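Local atomic coordinates of phosphosugar isomerase (Escherichia coli O6:H1, PDB entry 5UQI), a protein that probably interconverts arabinose-5-phosphate and ribulose-5-phosphate as a sugar-phosphate isomerase of the SIS family, and is seen here with arabinose-5-phosphate bound. Residues I121-S126 and V139-K144; K19-V24 and S157-L162. All coordinates share one frame; numbering follows the deposited sequence.

Contact 1. Residues I121-S126 and V139-K144; sequences ISFTRS and VEIPVK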
loop_
_atom_site.group_PDB
_atom_site.type_symbol
_atom_site.label_atom_id
_atom_site.label_comp_id
_atom_site.label_asym_id
_atom_site.label_seq_id
_atom_site.Cartn_x
_atom_site.Cartn_y
_atom_site.Cartn_z
ATOM N N ILE A 121 2.893 -10.104 -0.310
ATOM C CA ILE A 121 2.069 -9.413 -1.277
ATOM C C ILE A 121 2.829 -8.159 -1.677
ATOM O O ILE A 121 3.405 -7.511 -0.809
ATOM C CB ILE A 121 0.735 -8.983 -0.579
ATOM C CG1 ILE A 121 -0.044 -10.270 -0.215
ATOM C CG2 ILE A 121 -0.101 -8.076 -1.483
ATOM C CD1 ILE A 121 -1.197 -9.940 0.726
ATOM N N SER A 122 2.844 -7.810 -2.949
ATOM C CA SER A 122 3.444 -6.560 -3.375
ATOM C C SER A 122 2.400 -5.619 -3.957
ATOM O O SER A 122 1.460 -6.051 -4.611
ATOM C CB SER A 122 4.590 -6.725 -4.394
ATOM O OG SER A 122 4.042 -7.382 -5.607
ATOM N N PHE A 123 2.547 -4.308 -3.683
ATOM C CA PHE A 123 1.803 -3.304 -4.411
ATOM C C PHE A 123 2.807 -2.513 -5.211
ATOM O O PHE A 123 3.642 -1.759 -4.622
ATOM C CB PHE A 123 1.158 -2.305 -3.388
ATOM C CG PHE A 123 -0.061 -2.804 -2.599
ATOM C CD1 PHE A 123 -0.503 -4.125 -2.577
ATOM C CD2 PHE A 123 -0.731 -1.882 -1.737
ATOM C CE1 PHE A 123 -1.618 -4.506 -1.850
ATOM C CE2 PHE A 123 -1.822 -2.287 -0.968
ATOM C CZ PHE A 123 -2.292 -3.577 -1.037
ATOM N N THR A 124 2.796 -2.613 -6.559
ATOM C CA THR A 124 3.762 -1.938 -7.440
ATOM C C THR A 124 3.041 -1.541 -8.712
ATOM O O THR A 124 1.919 -2.019 -8.926
ATOM C CB THR A 124 4.997 -2.816 -7.818
ATOM O OG1 THR A 124 4.635 -3.769 -8.851
ATOM C CG2 THR A 124 5.564 -3.606 -6.583
ATOM N N ARG A 125 3.730 -0.793 -9.548
ATOM C CA ARG A 125 3.127 -0.365 -10.789
ATOM C C ARG A 125 3.206 -1.450 -11.855
ATOM O O ARG A 125 2.681 -1.213 -12.961
ATOM C CB ARG A 125 3.785 0.931 -11.246
ATOM C CG ARG A 125 5.106 0.798 -11.917
ATOM C CD ARG A 125 5.686 2.187 -12.229
ATOM N NE ARG A 125 7.062 1.991 -12.600
ATOM C CZ ARG A 125 8.058 2.856 -12.394
ATOM N NH1 ARG A 125 7.829 4.007 -11.764
ATOM N NH2 ARG A 125 9.300 2.546 -12.790
ATOM N N SER A 126 3.874 -2.558 -11.575
ATOM C CA SER A 126 4.106 -3.610 -12.626
ATOM C C SER A 126 4.334 -4.993 -12.099
ATOM O O SER A 126 5.268 -5.218 -11.287
ATOM C CB SER A 126 5.346 -3.239 -13.432
ATOM O OG SER A 126 5.633 -4.249 -14.451
ATOM N N VAL A 139 0.058 -7.360 -6.750
ATOM C CA VAL A 139 -1.072 -6.536 -7.045
ATOM C C VAL A 139 -0.535 -5.373 -7.856
ATOM O O VAL A 139 0.352 -4.597 -7.388
ATOM C CB VAL A 139 -1.708 -6.014 -5.741
ATOM C CG1 VAL A 139 -2.846 -5.074 -6.064
ATOM C CG2 VAL A 139 -2.180 -7.156 -4.881
ATOM N N GLU A 140 -1.046 -5.182 -9.064
ATOM C CA GLU A 140 -0.515 -4.164 -9.963
ATOM C C GLU A 140 -1.435 -2.946 -9.824
ATOM O O GLU A 140 -2.678 -3.045 -9.944
ATOM C CB GLU A 140 -0.424 -4.688 -11.413
ATOM C CG GLU A 140 0.172 -3.712 -12.405
ATOM C CD GLU A 140 0.306 -4.354 -13.797
ATOM O OE1 GLU A 140 -0.730 -4.322 -14.479
ATOM O OE2 GLU A 140 1.362 -4.928 -14.196
ATOM N N ILE A 141 -0.843 -1.817 -9.442
ATOM C CA ILE A 141 -1.591 -0.568 -9.288
ATOM C C ILE A 141 -0.952 0.376 -10.301
ATOM O O ILE A 141 0.030 1.050 -9.985
ATOM C CB ILE A 141 -1.460 -0.008 -7.865
ATOM C CG1 ILE A 141 -1.946 -1.080 -6.850
ATOM C CG2 ILE A 141 -2.255 1.321 -7.784
ATOM C CD1 ILE A 141 -1.843 -0.708 -5.387
ATOM N N PRO A 142 -1.520 0.424 -11.523
ATOM C CA PRO A 142 -0.884 1.156 -12.610
ATOM C C PRO A 142 -0.944 2.681 -12.358
ATOM O O PRO A 142 -1.989 3.221 -11.944
ATOM C CB PRO A 142 -1.717 0.738 -13.837
ATOM C CG PRO A 142 -3.079 0.481 -13.281
ATOM C CD PRO A 142 -2.899 0.004 -11.861
ATOM N N VAL A 143 0.195 3.331 -12.542
ATOM C CA VAL A 143 0.296 4.776 -12.442
ATOM C C VAL A 143 1.134 5.237 -13.629
ATOM O O VAL A 143 2.326 4.943 -13.701
ATOM C CB VAL A 143 0.948 5.230 -11.106
ATOM C CG1 VAL A 143 1.020 6.764 -11.042
ATOM C CG2 VAL A 143 0.212 4.639 -9.882
ATOM N N LYS A 144 0.479 5.947 -14.536
ATOM C CA LYS A 144 1.034 6.457 -15.804
ATOM C C LYS A 144 2.194 7.443 -15.649
ATOM O O LYS A 144 3.240 7.322 -16.318
ATOM C CB LYS A 144 -0.104 7.121 -16.634
ATOM C CG LYS A 144 -1.342 7.640 -15.840
ATOM C CD LYS A 144 -1.205 9.039 -15.172
ATOM C CE LYS A 144 -2.554 9.663 -14.768
ATOM N NZ LYS A 144 -2.511 11.055 -14.191
HETATM O O HOH W 1 2.971 -5.802 -7.678
#
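The Phe123 ring is met obliquely by Val139 and Ile141, and Ile95 and Ile97 of strand 93-97 also touch its side chain. The methyl CD1 of Ile141 comes within 3.9 Å of CG of Phe123, equally close to its CB and only slightly farther from CD2, while CB of Val139 approaches the other ortho carbon, CD1. Phe123 and Val139 project alongside each other from the same face of the sheet, and beta-branched Val139 suits the strand. In Ile141 chi1 (-57°) sets CG1 beside the backbone N, and the anti chi2 (178°) then carries CD1 to the CG end of the ring. CG2 of Ile121 extends this apolar surface to CG2 of Val139.

The backbones run parallel: Val139 N donates to Ser122 O, Val139 O accepts from Thr124 N, and Ile141 N reaches Thr124 O at 2.8 Å, a nearly straight bond of 174° at the hydrogen. Thr124 O also takes a CA-H contact from Glu140. Val139 O has a second donor, a water at 2.9 Å that also hydrogen-bonds Ser122 OG and Thr124 OG1; the small hydroxyl residues thus tie the water to the strand pair.

At the strand end Ser126 N donates to Thr124 OG1 (3.1 Å), closing an ST turn. The extended Glu140 side chain lays CG 3.6 Å from Arg125 O and puts OE2 near Ser126 CA, where the carboxylate accepts from His127 N.

The pair forms one margin of the five-stranded parallel sheet of the SIS domain, 137-140 being an outermost strand within this chain. Helix 130-134, which connects the two strands, packs on Ser122 and Thr124. On the side of Phe123, helix 32-41 touches Ile121 and Val139, and helix 156-175 meets Ile141.

Contact 2. Residues K19-V24 and S157-L162; sequences KAVEEV and SSTVVL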
loop_
_atom_site.group_PDB
_atom_site.type_symbol
_atom_site.label_atom_id
_atom_site.label_comp_id
_atom_site.label_asym_id
_atom_site.label_seq_id
_atom_site.Cartn_x
_atom_site.Cartn_y
_atom_site.Cartn_z
ATOM N N LYS A 19 -7.181 12.239 -11.989
ATOM C CA LYS A 19 -7.146 11.376 -13.190
ATOM C C LYS A 19 -6.491 10.029 -12.901
ATOM O O LYS A 19 -6.950 8.990 -13.374
ATOM C CB LYS A 19 -6.437 12.061 -14.344
ATOM C CG LYS A 19 -7.292 13.153 -14.979
ATOM C CD LYS A 19 -6.524 13.744 -16.173
ATOM C CE LYS A 19 -6.491 12.788 -17.378
ATOM N NZ LYS A 19 -5.252 12.928 -18.207
ATOM N N ALA A 20 -5.415 10.077 -12.131
ATOM C CA ALA A 20 -4.682 8.827 -11.793
ATOM C C ALA A 20 -5.590 7.874 -11.010
ATOM O O ALA A 20 -5.562 6.665 -11.217
ATOM C CB ALA A 20 -3.419 9.208 -11.020
ATOM N N VAL A 21 -6.376 8.416 -10.096
ATOM C CA VAL A 21 -7.330 7.592 -9.327
ATOM C C VAL A 21 -8.391 6.990 -10.266
ATOM O O VAL A 21 -8.654 5.790 -10.228
ATOM C CB VAL A 21 -7.960 8.386 -8.184
ATOM C CG1 VAL A 21 -9.062 7.595 -7.473
ATOM C CG2 VAL A 21 -6.845 8.787 -7.203
ATOM N N GLU A 22 -8.897 7.824 -11.168
ATOM C CA GLU A 22 -9.912 7.382 -12.119
ATOM C C GLU A 22 -9.400 6.237 -12.967
ATOM O O GLU A 22 -10.187 5.317 -13.215
ATOM C CB GLU A 22 -10.295 8.538 -13.076
ATOM C CG GLU A 22 -11.201 9.605 -12.522
ATOM C CD GLU A 22 -11.659 10.628 -13.597
ATOM O OE1 GLU A 22 -11.060 10.695 -14.681
ATOM O OE2 GLU A 22 -12.615 11.403 -13.338
ATOM N N GLU A 23 -8.137 6.295 -13.403
ATOM C CA GLU A 23 -7.482 5.301 -14.273
ATOM C C GLU A 23 -7.573 3.975 -13.552
ATOM O O GLU A 23 -7.883 2.949 -14.148
ATOM C CB GLU A 23 -6.009 5.610 -14.529
ATOM C CG GLU A 23 -5.712 6.948 -15.196
ATOM C CD GLU A 23 -5.993 6.983 -16.684
ATOM O OE1 GLU A 23 -6.071 5.899 -17.318
ATOM O OE2 GLU A 23 -6.116 8.114 -17.218
ATOM N N VAL A 24 -7.360 4.004 -12.228
ATOM C CA VAL A 24 -7.377 2.757 -11.441
ATOM C C VAL A 24 -8.801 2.216 -11.218
ATOM O O VAL A 24 -9.017 1.000 -11.353
ATOM C CB VAL A 24 -6.597 2.903 -10.074
ATOM C CG1 VAL A 24 -6.748 1.644 -9.226
ATOM C CG2 VAL A 24 -5.126 3.202 -10.365
ATOM N N SER A 157 1.151 8.626 -7.665
ATOM C CA SER A 157 1.319 7.223 -7.230
ATOM C C SER A 157 0.994 7.035 -5.728
ATOM O O SER A 157 0.296 6.062 -5.386
ATOM C CB SER A 157 2.706 6.706 -7.490
ATOM O OG SER A 157 3.606 7.563 -6.810
ATOM N N SER A 158 1.488 7.912 -4.854
ATOM C CA SER A 158 1.230 7.774 -3.417
ATOM C C SER A 158 -0.256 7.937 -3.141
ATOM O O SER A 158 -0.813 7.221 -2.287
ATOM C CB SER A 158 2.119 8.800 -2.639
ATOM O OG SER A 158 2.038 10.091 -3.311
ATOM N N THR A 159 -0.916 8.843 -3.846
ATOM C CA THR A 159 -2.340 9.016 -3.632
ATOM C C THR A 159 -3.107 7.817 -4.149
ATOM O O THR A 159 -4.005 7.397 -3.472
ATOM C CB THR A 159 -2.882 10.311 -4.303
ATOM O OG1 THR A 159 -2.295 11.412 -3.567
ATOM C CG2 THR A 159 -4.437 10.413 -4.277
ATOM N N VAL A 160 -2.741 7.255 -5.324
ATOM C CA VAL A 160 -3.498 6.112 -5.810
ATOM C C VAL A 160 -3.401 4.908 -4.854
ATOM O O VAL A 160 -4.396 4.187 -4.597
ATOM C CB VAL A 160 -2.982 5.703 -7.209
ATOM C CG1 VAL A 160 -3.670 4.448 -7.638
ATOM C CG2 VAL A 160 -3.341 6.814 -8.200
ATOM N N VAL A 161 -2.181 4.617 -4.376
ATOM C CA VAL A 161 -1.978 3.517 -3.454
ATOM C C VAL A 161 -2.783 3.757 -2.145
ATOM O O VAL A 161 -3.370 2.806 -1.599
ATOM C CB VAL A 161 -0.483 3.311 -3.138
ATOM C CG1 VAL A 161 -0.356 2.156 -2.162
ATOM C CG2 VAL A 161 0.175 2.896 -4.422
ATOM N N LEU A 162 -2.846 5.016 -1.703
ATOM C CA LEU A 162 -3.645 5.282 -0.488
ATOM C C LEU A 162 -5.119 4.985 -0.728
ATOM O O LEU A 162 -5.759 4.347 0.097
ATOM C CB LEU A 162 -3.488 6.769 -0.076
ATOM C CG LEU A 162 -4.362 7.235 1.106
ATOM C CD1 LEU A 162 -4.030 6.468 2.381
ATOM C CD2 LEU A 162 -4.091 8.719 1.303
#
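Val160 brings both its methyls against helix segment 19-24, in a contact carried by apolar packing. Its CG2, anti to the carbonyl carbon (chi1 174° places CG1 anti to the backbone N), lies 3.7 Å from both CB and O of Ala20, and 4.1 Å from CG2 of Val21. The small alanine lets the valine approach the backbone of the opposing helix. CG1 of Val160 turns to Val24 and meets its CG2 at 3.3 Å, closer than two methyls normally sit. A further methyl contact, at 4.1 Å, joins CG2 of Val21 to CG2 of Thr159, whose side chains stand roughly perpendicular.

The polar branch of Thr159 is engaged elsewhere: OG1 hydrogen-bonds the carboxylate of Glu17, one turn before Val21 on the N-terminal helix, and makes a weak bond to Ser155 O. Threonine therefore serves both the methyl contact and a polar link between the helices.

The axes of the segments 19-24 and 157-162 approach to 9.2 Å with a crossing angle of -44°. Leu162 faces helix 52-67. The N-terminal helix 3-25 lies against the start of helix 156-175, which continues the contact through Val164 on Val24.

In the fold
Contact 1 is nested inside the long chain loop closed by contact 2, and their centres are 11 Å apart. They touch directly: Ile141 CG2 lies 3.4 Å from Val160 CG1, and Pro142 O is 3.5 Å from Val24 CG2, so the chain leaving strand 137-140 packs against both helices. Val143 CG1 similarly reaches Ser157 CA at 3.9 Å. Towards the bound arabinose-5-phosphate, the Arg125 side chain of contact 1 comes to about 6 Å, with a weak hydrogen bond from NH1 to OD1 of the pocket residue Asn99. The side chain of Val160 is about 11 Å from the ligand; Ser157, one helical turn earlier, touches Asn99.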